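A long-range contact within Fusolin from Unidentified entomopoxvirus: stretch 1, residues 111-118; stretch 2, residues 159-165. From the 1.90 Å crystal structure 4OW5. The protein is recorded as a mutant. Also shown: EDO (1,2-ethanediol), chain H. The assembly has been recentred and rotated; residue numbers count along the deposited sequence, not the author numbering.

Stretch 1 (111-118) MDVSGSWT
Stretch 2, residues 159-165: NVYTDQV

Two largely irregular segments, the first starting in a 3-10 segment, bury 397 Å² between them. Their CA atoms come closest at Gly 115 and Tyr 161, 3.9 Å apart; Ser 114 CA and Thr 162 CA follow at 5.2 Å, so the chains run in opposite directions.

Here Gly 115 N donates to Val 160 O (3.1 Å, 158°). With phi/psi of 152/-163, a CB on Gly 115 would jam against the preceding carbonyl, so glycine suits the site. Ser 114 (chi1 p) points toward stretch 2, its small CB 3.6 Å from Val 160 O, while its OG finds its hydrogen bond elsewhere in the structure.

At the other end, Gln 164 (chi1 -95°, chi2 p, chi3 61°) folds its amide back so that NE2 donates to Asp 112 O (2.9 Å, 159°). Ethanediol and a water complete this end: EDO O1 accepts from Val 165 N and donates to Asp 112 OD1, both at 2.7 Å, and the water donates to Asp 112 OD1 (2.9 Å) and Val 165 O (2.7 Å).

Trp 117 (chi1 m, chi2 98°) satisfies its indole through NE1 to Val 113 O (2.8 Å), leaving CD1 4.0 Å from Val 160 CG2 at the ring edge. Within stretch 2, Asn 159 O accepts from Asp 163 N (2.9 Å) and Thr 162 N (3.2 Å).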

# COMPACT_ATOMS: atom_id res chain seq x y z
N MET A 111 7.66 -7.72 -20.57
CA MET A 111 8.13 -7.46 -19.21
C MET A 111 8.07 -5.98 -18.84
O MET A 111 8.22 -5.67 -17.67
CB MET A 111 9.55 -8.03 -19.01
CG MET A 111 9.59 -9.58 -19.10
SD MET A 111 8.57 -10.36 -17.79
CE MET A 111 8.42 -12.05 -18.42
N ASP A 112 7.76 -5.07 -19.79
CA ASP A 112 7.66 -3.63 -19.49
C ASP A 112 6.21 -3.14 -19.43
O ASP A 112 5.99 -1.94 -19.27
CB ASP A 112 8.45 -2.82 -20.51
CG ASP A 112 9.90 -2.79 -20.15
OD1 ASP A 112 10.27 -2.07 -19.14
OD2 ASP A 112 10.68 -3.46 -20.83
N VAL A 113 5.21 -4.04 -19.50
CA VAL A 113 3.85 -3.59 -19.32
C VAL A 113 3.68 -3.17 -17.84
O VAL A 113 4.39 -3.65 -16.98
CB VAL A 113 2.77 -4.63 -19.74
CG1 VAL A 113 2.91 -5.05 -21.20
CG2 VAL A 113 2.76 -5.82 -18.81
N SER A 114 2.74 -2.29 -17.57
CA SER A 114 2.46 -1.83 -16.23
C SER A 114 1.26 -2.61 -15.67
O SER A 114 0.48 -3.18 -16.43
CB SER A 114 2.22 -0.32 -16.22
OG SER A 114 1.19 0.07 -17.11
N GLY A 115 1.22 -2.70 -14.37
CA GLY A 115 0.21 -3.44 -13.64
C GLY A 115 0.67 -3.95 -12.30
O GLY A 115 1.71 -3.52 -11.79
N SER A 116 -0.09 -4.93 -11.77
CA SER A 116 0.07 -5.47 -10.42
C SER A 116 1.17 -6.53 -10.32
O SER A 116 0.91 -7.65 -9.88
CB SER A 116 -1.26 -6.04 -9.93
OG SER A 116 -1.81 -6.98 -10.85
N TRP A 117 2.42 -6.17 -10.70
CA TRP A 117 3.54 -7.10 -10.66
C TRP A 117 3.72 -7.62 -9.25
O TRP A 117 3.59 -6.84 -8.32
CB TRP A 117 4.83 -6.45 -11.16
CG TRP A 117 4.84 -6.22 -12.64
CD1 TRP A 117 4.54 -5.07 -13.30
CD2 TRP A 117 5.08 -7.21 -13.64
NE1 TRP A 117 4.71 -5.26 -14.66
CE2 TRP A 117 4.94 -6.58 -14.89
CE3 TRP A 117 5.42 -8.57 -13.59
CZ2 TRP A 117 5.13 -7.26 -16.08
CZ3 TRP A 117 5.61 -9.25 -14.79
CH2 TRP A 117 5.48 -8.59 -16.00
N THR A 118 3.96 -8.94 -9.07
CA THR A 118 4.07 -9.53 -7.75
C THR A 118 5.42 -9.13 -7.15
O THR A 118 6.45 -9.47 -7.73
CB THR A 118 3.91 -11.04 -7.76
OG1 THR A 118 2.64 -11.35 -8.31
CG2 THR A 118 4.03 -11.67 -6.34
N ASN A 159 4.78 4.69 -9.94
CA ASN A 159 3.56 3.91 -9.72
C ASN A 159 3.62 2.69 -10.64
O ASN A 159 3.44 2.83 -11.85
CB ASN A 159 2.35 4.82 -9.98
CG ASN A 159 1.02 4.17 -9.78
OD1 ASN A 159 0.88 2.95 -9.86
ND2 ASN A 159 -0.01 4.97 -9.68
N VAL A 160 3.89 1.51 -10.08
CA VAL A 160 4.05 0.27 -10.85
C VAL A 160 2.78 -0.06 -11.65
O VAL A 160 2.88 -0.62 -12.74
CB VAL A 160 4.46 -0.92 -9.94
CG1 VAL A 160 3.31 -1.41 -9.08
CG2 VAL A 160 5.05 -2.06 -10.77
N TYR A 161 1.60 0.31 -11.12
CA TYR A 161 0.33 -0.00 -11.76
C TYR A 161 0.14 0.71 -13.09
O TYR A 161 -0.66 0.24 -13.90
CB TYR A 161 -0.85 0.35 -10.83
CG TYR A 161 -0.86 -0.43 -9.55
CD1 TYR A 161 -1.37 -1.72 -9.50
CD2 TYR A 161 -0.35 0.11 -8.38
CE1 TYR A 161 -1.33 -2.47 -8.33
CE2 TYR A 161 -0.26 -0.64 -7.21
CZ TYR A 161 -0.73 -1.95 -7.20
OH TYR A 161 -0.76 -2.67 -6.04
N THR A 162 0.77 1.87 -13.29
CA THR A 162 0.53 2.66 -14.49
C THR A 162 1.76 3.09 -15.28
O THR A 162 1.60 3.54 -16.42
CB THR A 162 -0.24 3.94 -14.09
OG1 THR A 162 0.62 4.77 -13.29
CG2 THR A 162 -1.51 3.64 -13.32
N ASP A 163 2.97 2.99 -14.72
CA ASP A 163 4.15 3.54 -15.38
C ASP A 163 5.10 2.52 -15.93
O ASP A 163 5.36 1.51 -15.28
CB ASP A 163 4.98 4.32 -14.37
CG ASP A 163 4.30 5.43 -13.63
OD1 ASP A 163 3.33 6.02 -14.19
OD2 ASP A 163 4.84 5.85 -12.59
N GLN A 164 5.78 2.90 -17.01
CA GLN A 164 6.94 2.18 -17.50
C GLN A 164 8.08 2.71 -16.68
O GLN A 164 8.04 3.87 -16.30
CB GLN A 164 7.22 2.39 -19.00
CG GLN A 164 6.64 1.36 -19.93
CD GLN A 164 5.17 1.52 -20.02
OE1 GLN A 164 4.66 2.57 -20.45
NE2 GLN A 164 4.43 0.49 -19.61
N VAL A 165 9.10 1.89 -16.41
CA VAL A 165 10.30 2.31 -15.69
C VAL A 165 11.19 3.06 -16.69
O VAL A 165 11.43 2.54 -17.78
CB VAL A 165 11.06 1.07 -15.09
CG1 VAL A 165 12.45 1.47 -14.60
CG2 VAL A 165 10.27 0.43 -13.96
C1 EDO H . 8.44 -1.49 -16.55
O1 EDO H . 8.63 -0.56 -17.56
C2 EDO H . 6.97 -1.67 -16.19
O2 EDO H . 6.99 -2.06 -14.83
O HOH W 1 10.70 0.73 -19.61